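Local coordinates for protein ofchtiv-allosamidin (Ostrinia furnacalis, PDB 6JMB) that probably hydrolyses chitin as a group IV insect chitinase of glycosyl hydrolase family 18, and binds the inhibitor allosamidin in its substrate cleft, at residues A[247-259]-A[269-283]. Sequence-based numbering, arbitrary orientation.
Sequences VPFYGRTFQLSDP and NGAGLAGPYTAESGY. With NAA (2-acetamido-2-deoxy-beta-D-allopyranose), chain B; NAA (2-acetamido-2-deoxy-beta-D-allopyranose), chain C.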
loop_
_atom_site.group_PDB
_atom_site.type_symbol
_atom_site.label_atom_id
_atom_site.label_comp_id
_atom_site.label_asym_id
_atom_site.label_seq_id
_atom_site.Cartn_x
_atom_site.Cartn_y
_atom_site.Cartn_z
ATOM N N VAL A 247 -5.387 -1.719 -2.184
ATOM C CA VAL A 247 -6.469 -1.635 -1.199
ATOM C C VAL A 247 -5.864 -1.603 0.194
ATOM O O VAL A 247 -4.781 -2.151 0.442
ATOM C CB VAL A 247 -7.454 -2.824 -1.310
ATOM C CG1 VAL A 247 -8.097 -2.863 -2.693
ATOM C CG2 VAL A 247 -6.750 -4.147 -0.997
ATOM N N PRO A 248 -6.549 -0.940 1.132
ATOM C CA PRO A 248 -6.012 -0.825 2.496
ATOM C C PRO A 248 -6.605 -1.838 3.464
ATOM O O PRO A 248 -7.813 -2.091 3.448
ATOM C CB PRO A 248 -6.434 0.591 2.896
ATOM C CG PRO A 248 -7.784 0.752 2.215
ATOM C CD PRO A 248 -7.718 -0.057 0.923
ATOM N N PHE A 249 -5.769 -2.396 4.340
ATOM C CA PHE A 249 -6.215 -3.228 5.449
ATOM C C PHE A 249 -6.221 -2.446 6.758
ATOM O O PHE A 249 -6.136 -3.036 7.841
ATOM C CB PHE A 249 -5.335 -4.473 5.591
ATOM C CG PHE A 249 -5.626 -5.574 4.598
ATOM C CD1 PHE A 249 -6.357 -5.354 3.433
ATOM C CD2 PHE A 249 -5.154 -6.849 4.852
ATOM C CE1 PHE A 249 -6.600 -6.398 2.537
ATOM C CE2 PHE A 249 -5.392 -7.894 3.968
ATOM C CZ PHE A 249 -6.120 -7.673 2.810
ATOM N N TYR A 250 -6.286 -1.126 6.668
ATOM C CA TYR A 250 -6.313 -0.246 7.820
ATOM C C TYR A 250 -7.309 0.858 7.509
ATOM O O TYR A 250 -7.695 1.067 6.353
ATOM C CB TYR A 250 -4.926 0.367 8.094
ATOM C CG TYR A 250 -4.442 1.204 6.929
ATOM C CD1 TYR A 250 -3.844 0.605 5.823
ATOM C CD2 TYR A 250 -4.607 2.581 6.919
ATOM C CE1 TYR A 250 -3.432 1.349 4.742
ATOM C CE2 TYR A 250 -4.190 3.341 5.833
ATOM C CZ TYR A 250 -3.601 2.712 4.748
ATOM O OH TYR A 250 -3.178 3.443 3.657
ATOM N N GLY A 251 -7.727 1.560 8.561
ATOM C CA GLY A 251 -8.576 2.720 8.433
ATOM C C GLY A 251 -7.883 3.945 9.005
ATOM O O GLY A 251 -6.794 3.860 9.586
ATOM N N ARG A 252 -8.530 5.097 8.838
ATOM C CA ARG A 252 -8.008 6.355 9.352
ATOM C C ARG A 252 -9.043 7.009 10.257
ATOM O O ARG A 252 -10.255 6.866 10.047
ATOM C CB ARG A 252 -7.545 7.276 8.214
ATOM C CG ARG A 252 -6.364 6.677 7.460
ATOM C CD ARG A 252 -5.681 7.680 6.536
ATOM N NE ARG A 252 -4.394 7.153 6.084
ATOM C CZ ARG A 252 -3.281 7.163 6.813
ATOM N NH1 ARG A 252 -3.282 7.701 8.028
ATOM N NH2 ARG A 252 -2.156 6.645 6.323
ATOM N N THR A 253 -8.557 7.703 11.290
ATOM C CA THR A 253 -9.395 8.121 12.404
ATOM C C THR A 253 -9.280 9.622 12.635
ATOM O O THR A 253 -8.214 10.223 12.454
ATOM C CB THR A 253 -9.050 7.362 13.699
ATOM O OG1 THR A 253 -7.814 7.855 14.221
ATOM C CG2 THR A 253 -8.928 5.856 13.448
ATOM N N PHE A 254 -10.403 10.207 13.050
ATOM C CA PHE A 254 -10.564 11.649 13.156
ATOM C C PHE A 254 -11.250 11.985 14.474
ATOM O O PHE A 254 -11.986 11.175 15.044
ATOM C CB PHE A 254 -11.486 12.189 12.050
ATOM C CG PHE A 254 -10.998 11.962 10.646
ATOM C CD1 PHE A 254 -11.060 10.705 10.059
ATOM C CD2 PHE A 254 -10.532 13.030 9.885
ATOM C CE1 PHE A 254 -10.633 10.510 8.748
ATOM C CE2 PHE A 254 -10.108 12.840 8.574
ATOM C CZ PHE A 254 -10.161 11.578 8.010
ATOM N N GLN A 255 -11.018 13.216 14.938
ATOM C CA GLN A 255 -11.762 13.831 16.035
ATOM C C GLN A 255 -12.701 14.852 15.404
ATOM O O GLN A 255 -12.243 15.843 14.830
ATOM C CB GLN A 255 -10.798 14.529 16.996
ATOM C CG GLN A 255 -11.484 15.238 18.155
ATOM C CD GLN A 255 -10.543 16.136 18.942
ATOM O OE1 GLN A 255 -9.553 16.642 18.415
ATOM N NE2 GLN A 255 -10.853 16.334 20.220
ATOM N N LEU A 256 -14.006 14.609 15.492
ATOM C CA LEU A 256 -14.971 15.535 14.918
ATOM C C LEU A 256 -14.917 16.888 15.619
ATOM O O LEU A 256 -14.656 16.984 16.820
ATOM C CB LEU A 256 -16.380 14.968 15.059
ATOM C CG LEU A 256 -16.693 13.747 14.196
ATOM C CD1 LEU A 256 -17.993 13.089 14.659
ATOM C CD2 LEU A 256 -16.763 14.135 12.723
ATOM N N SER A 257 -15.164 17.950 14.847
ATOM C CA SER A 257 -15.322 19.266 15.457
ATOM C C SER A 257 -16.605 19.343 16.272
ATOM O O SER A 257 -16.624 19.948 17.350
ATOM C CB SER A 257 -15.309 20.351 14.387
ATOM O OG SER A 257 -14.071 20.365 13.698
ATOM N N ASP A 258 -17.685 18.739 15.775
ATOM C CA ASP A 258 -18.982 18.695 16.440
ATOM C C ASP A 258 -19.525 17.283 16.262
ATOM O O ASP A 258 -19.821 16.875 15.132
ATOM C CB ASP A 258 -19.922 19.724 15.803
ATOM C CG ASP A 258 -21.262 19.846 16.525
ATOM O OD1 ASP A 258 -21.728 18.859 17.133
ATOM O OD2 ASP A 258 -21.873 20.938 16.457
ATOM N N PRO A 259 -19.660 16.513 17.344
ATOM C CA PRO A 259 -20.129 15.122 17.208
ATOM C C PRO A 259 -21.491 14.974 16.556
ATOM O O PRO A 259 -21.785 13.893 16.029
ATOM C CB PRO A 259 -20.136 14.607 18.656
ATOM C CG PRO A 259 -19.107 15.450 19.350
ATOM C CD PRO A 259 -19.222 16.822 18.718
ATOM N N ASN A 269 -11.171 18.149 13.866
ATOM C CA ASN A 269 -10.188 18.882 14.655
ATOM C C ASN A 269 -8.807 18.239 14.634
ATOM O O ASN A 269 -7.862 18.818 15.185
ATOM C CB ASN A 269 -10.680 19.035 16.103
ATOM C CG ASN A 269 -9.881 20.063 16.893
ATOM O OD1 ASN A 269 -9.812 21.232 16.518
ATOM N ND2 ASN A 269 -9.291 19.631 18.001
ATOM N N GLY A 270 -8.662 17.075 14.020
ATOM C CA GLY A 270 -7.385 16.408 13.931
ATOM C C GLY A 270 -7.552 14.908 14.033
ATOM O O GLY A 270 -8.641 14.372 13.833
ATOM N N ALA A 271 -6.445 14.243 14.346
ATOM C CA ALA A 271 -6.412 12.790 14.384
ATOM C C ALA A 271 -7.235 12.255 15.546
ATOM O O ALA A 271 -7.370 12.891 16.598
ATOM C CB ALA A 271 -4.969 12.297 14.487
ATOM N N GLY A 272 -7.790 11.070 15.340
ATOM C CA GLY A 272 -8.655 10.409 16.289
ATOM C C GLY A 272 -7.960 9.285 17.032
ATOM O O GLY A 272 -6.769 9.360 17.361
ATOM N N LEU A 273 -8.708 8.220 17.292
ATOM C CA LEU A 273 -8.198 7.165 18.147
ATOM C C LEU A 273 -7.060 6.397 17.480
ATOM O O LEU A 273 -6.841 6.453 16.267
ATOM C CB LEU A 273 -9.325 6.227 18.595
ATOM C CG LEU A 273 -10.047 5.290 17.606
ATOM C CD1 LEU A 273 -9.230 4.067 17.177
ATOM C CD2 LEU A 273 -11.331 4.840 18.294
ATOM N N ALA A 274 -6.343 5.655 18.316
ATOM C CA ALA A 274 -5.281 4.758 17.905
ATOM C C ALA A 274 -5.691 3.339 18.250
ATOM O O ALA A 274 -6.479 3.111 19.168
ATOM C CB ALA A 274 -3.988 5.081 18.655
ATOM N N GLY A 275 -5.159 2.385 17.500
ATOM C CA GLY A 275 -5.338 0.996 17.840
ATOM C C GLY A 275 -4.445 0.617 19.003
ATOM O O GLY A 275 -3.394 1.226 19.226
ATOM N N PRO A 276 -4.839 -0.408 19.764
ATOM C CA PRO A 276 -4.027 -0.799 20.933
ATOM C C PRO A 276 -2.645 -1.318 20.576
ATOM O O PRO A 276 -1.733 -1.236 21.411
ATOM C CB PRO A 276 -4.871 -1.877 21.632
ATOM C CG PRO A 276 -6.093 -2.079 20.801
ATOM C CD PRO A 276 -6.002 -1.284 19.545
ATOM N N TYR A 277 -2.457 -1.857 19.370
ATOM C CA TYR A 277 -1.185 -2.427 18.942
ATOM C C TYR A 277 -0.420 -1.542 17.973
ATOM O O TYR A 277 0.801 -1.418 18.093
ATOM C CB TYR A 277 -1.411 -3.807 18.302
ATOM C CG TYR A 277 -2.254 -4.727 19.154
ATOM C CD1 TYR A 277 -1.763 -5.237 20.350
ATOM C CD2 TYR A 277 -3.543 -5.079 18.770
ATOM C CE1 TYR A 277 -2.530 -6.070 21.143
ATOM C CE2 TYR A 277 -4.320 -5.914 19.558
ATOM C CZ TYR A 277 -3.806 -6.404 20.745
ATOM O OH TYR A 277 -4.569 -7.235 21.536
ATOM N N THR A 278 -1.109 -0.927 17.006
ATOM C CA THR A 278 -0.443 -0.004 16.091
ATOM C C THR A 278 -0.070 1.298 16.790
ATOM O O THR A 278 0.945 1.915 16.443
ATOM C CB THR A 278 -1.322 0.238 14.860
ATOM O OG1 THR A 278 -2.637 0.616 15.275
ATOM C CG2 THR A 278 -1.418 -1.036 14.015
ATOM N N ALA A 279 -0.883 1.735 17.755
ATOM C CA ALA A 279 -0.513 2.776 18.721
ATOM C C ALA A 279 -0.111 4.101 18.071
ATOM O O ALA A 279 0.866 4.736 18.475
ATOM C CB ALA A 279 0.564 2.283 19.692
ATOM N N GLU A 280 -0.878 4.547 17.078
ATOM C CA GLU A 280 -0.626 5.832 16.428
ATOM C C GLU A 280 -1.961 6.516 16.173
ATOM O O GLU A 280 -2.760 6.032 15.366
ATOM C CB GLU A 280 0.135 5.641 15.117
ATOM C CG GLU A 280 0.666 6.934 14.522
ATOM C CD GLU A 280 1.648 7.632 15.441
ATOM O OE1 GLU A 280 2.543 6.951 15.984
ATOM O OE2 GLU A 280 1.520 8.861 15.625
ATOM N N SER A 281 -2.207 7.638 16.848
ATOM C CA SER A 281 -3.434 8.388 16.611
ATOM C C SER A 281 -3.558 8.729 15.132
ATOM O O SER A 281 -2.595 9.171 14.498
ATOM C CB SER A 281 -3.431 9.672 17.439
ATOM O OG SER A 281 -3.395 9.380 18.825
ATOM N N GLY A 282 -4.742 8.491 14.574
ATOM C CA GLY A 282 -5.011 8.786 13.182
ATOM C C GLY A 282 -5.136 7.580 12.278
ATOM O O GLY A 282 -5.600 7.731 11.146
ATOM N N TYR A 283 -4.740 6.392 12.719
ATOM C CA TYR A 283 -4.996 5.209 11.912
ATOM C C TYR A 283 -5.222 4.017 12.826
ATOM O O TYR A 283 -4.892 4.047 14.016
ATOM C CB TYR A 283 -3.928 4.970 10.822
ATOM C CG TYR A 283 -2.760 4.090 11.218
ATOM C CD1 TYR A 283 -1.630 4.635 11.816
ATOM C CD2 TYR A 283 -2.765 2.725 10.953
ATOM C CE1 TYR A 283 -0.549 3.839 12.161
ATOM C CE2 TYR A 283 -1.686 1.921 11.302
ATOM C CZ TYR A 283 -0.587 2.487 11.905
ATOM O OH TYR A 283 0.488 1.697 12.251
HETATM C C1 NAA B . 5.859 3.326 11.016
HETATM C C2 NAA B . 7.188 3.298 11.757
HETATM C C3 NAA B . 6.996 2.945 13.207
HETATM C C4 NAA B . 6.007 3.820 13.899
HETATM C C5 NAA B . 4.691 3.843 13.114
HETATM C C6 NAA B . 3.737 4.865 13.614
HETATM C C7 NAA B . 9.087 2.608 10.143
HETATM C C8 NAA B . 9.931 1.499 9.491
HETATM N N2 NAA B . 8.017 2.241 11.124
HETATM O O3 NAA B . 6.433 1.616 13.239
HETATM O O4 NAA B . 5.736 3.234 15.180
HETATM O O5 NAA B . 4.906 4.236 11.702
HETATM O O6 NAA B . 2.920 5.201 12.477
HETATM O O7 NAA B . 9.286 3.776 9.872
HETATM C C1 NAA C . 3.428 3.435 6.486
HETATM C C2 NAA C . 2.920 3.028 7.860
HETATM C C3 NAA C . 3.734 3.601 8.959
HETATM C C4 NAA C . 5.196 3.231 8.796
HETATM C C5 NAA C . 5.678 3.678 7.423
HETATM C C6 NAA C . 7.101 3.300 7.147
HETATM C C7 NAA C . 0.408 2.533 7.932
HETATM C C8 NAA C . -1.028 3.066 7.919
HETATM N N2 NAA C . 1.505 3.532 7.886
HETATM O O3 NAA C . 3.561 5.051 8.930
HETATM O O4 NAA C . 6.038 3.866 9.780
HETATM O O5 NAA C . 4.856 3.029 6.403
HETATM O O6 NAA C . 7.446 3.839 5.889
HETATM O O7 NAA C . 0.647 1.387 7.990
HETATM O O HOH W 1 -5.039 9.734 9.320
HETATM O O HOH W 2 -11.415 8.535 16.288
HETATM O O HOH W 3 -7.268 15.438 17.539
#
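T253 OG1 gives its proton to the backbone of 269-283. The acceptor is L273 O, 2.7 Å from T253 OG1, met on a lone pair in the carbonyl plane. OG1 sits between the backbone N and the carbonyl carbon (chi1 74°), which turns it into the bend of the loop. G282 N adds a weak bond to the same hydroxyl. T253 N donates to G282 O at 3.0 Å, and G272 N reaches T253 O weakly. T253 thus ties both ends of the excursion 272-282 to strand 243-256.

Further along, N269 N bonds Q255 O at 2.7 Å, and Q255 N bonds G270 O at 2.9 Å. The side chains of Q255 and N269 run side by side. N269 ND2 donates to Q255 OE1 at 3.0 Å, with the two amide planes 61° apart. A water joins Q255 OE1 to A271 O.

R252 and Y283 form a non-hydrogen-bonded antiparallel pair. A water links R252 NH1 to G282 O, while NH2 makes a salt bridge with D194, which also bonds Y250 OH. Y250 CB packs at the edge of the Y283 ring, 4.3 Å from Y283 CD2. The acetamido methyl C8 of the chain C sugar lies over one face of each tyrosine ring, 3.5 Å from Y283 CD2.

In this TIM-barrel enzyme the backbone and side-chain bonds tie the chain after barrel strand 243-256 back to the end of that strand, at the start of what is probably the family's insertion domain. They probably help to set Y283 beside Y250, and the two rings hold the inhibitor's methyl by apolar contact.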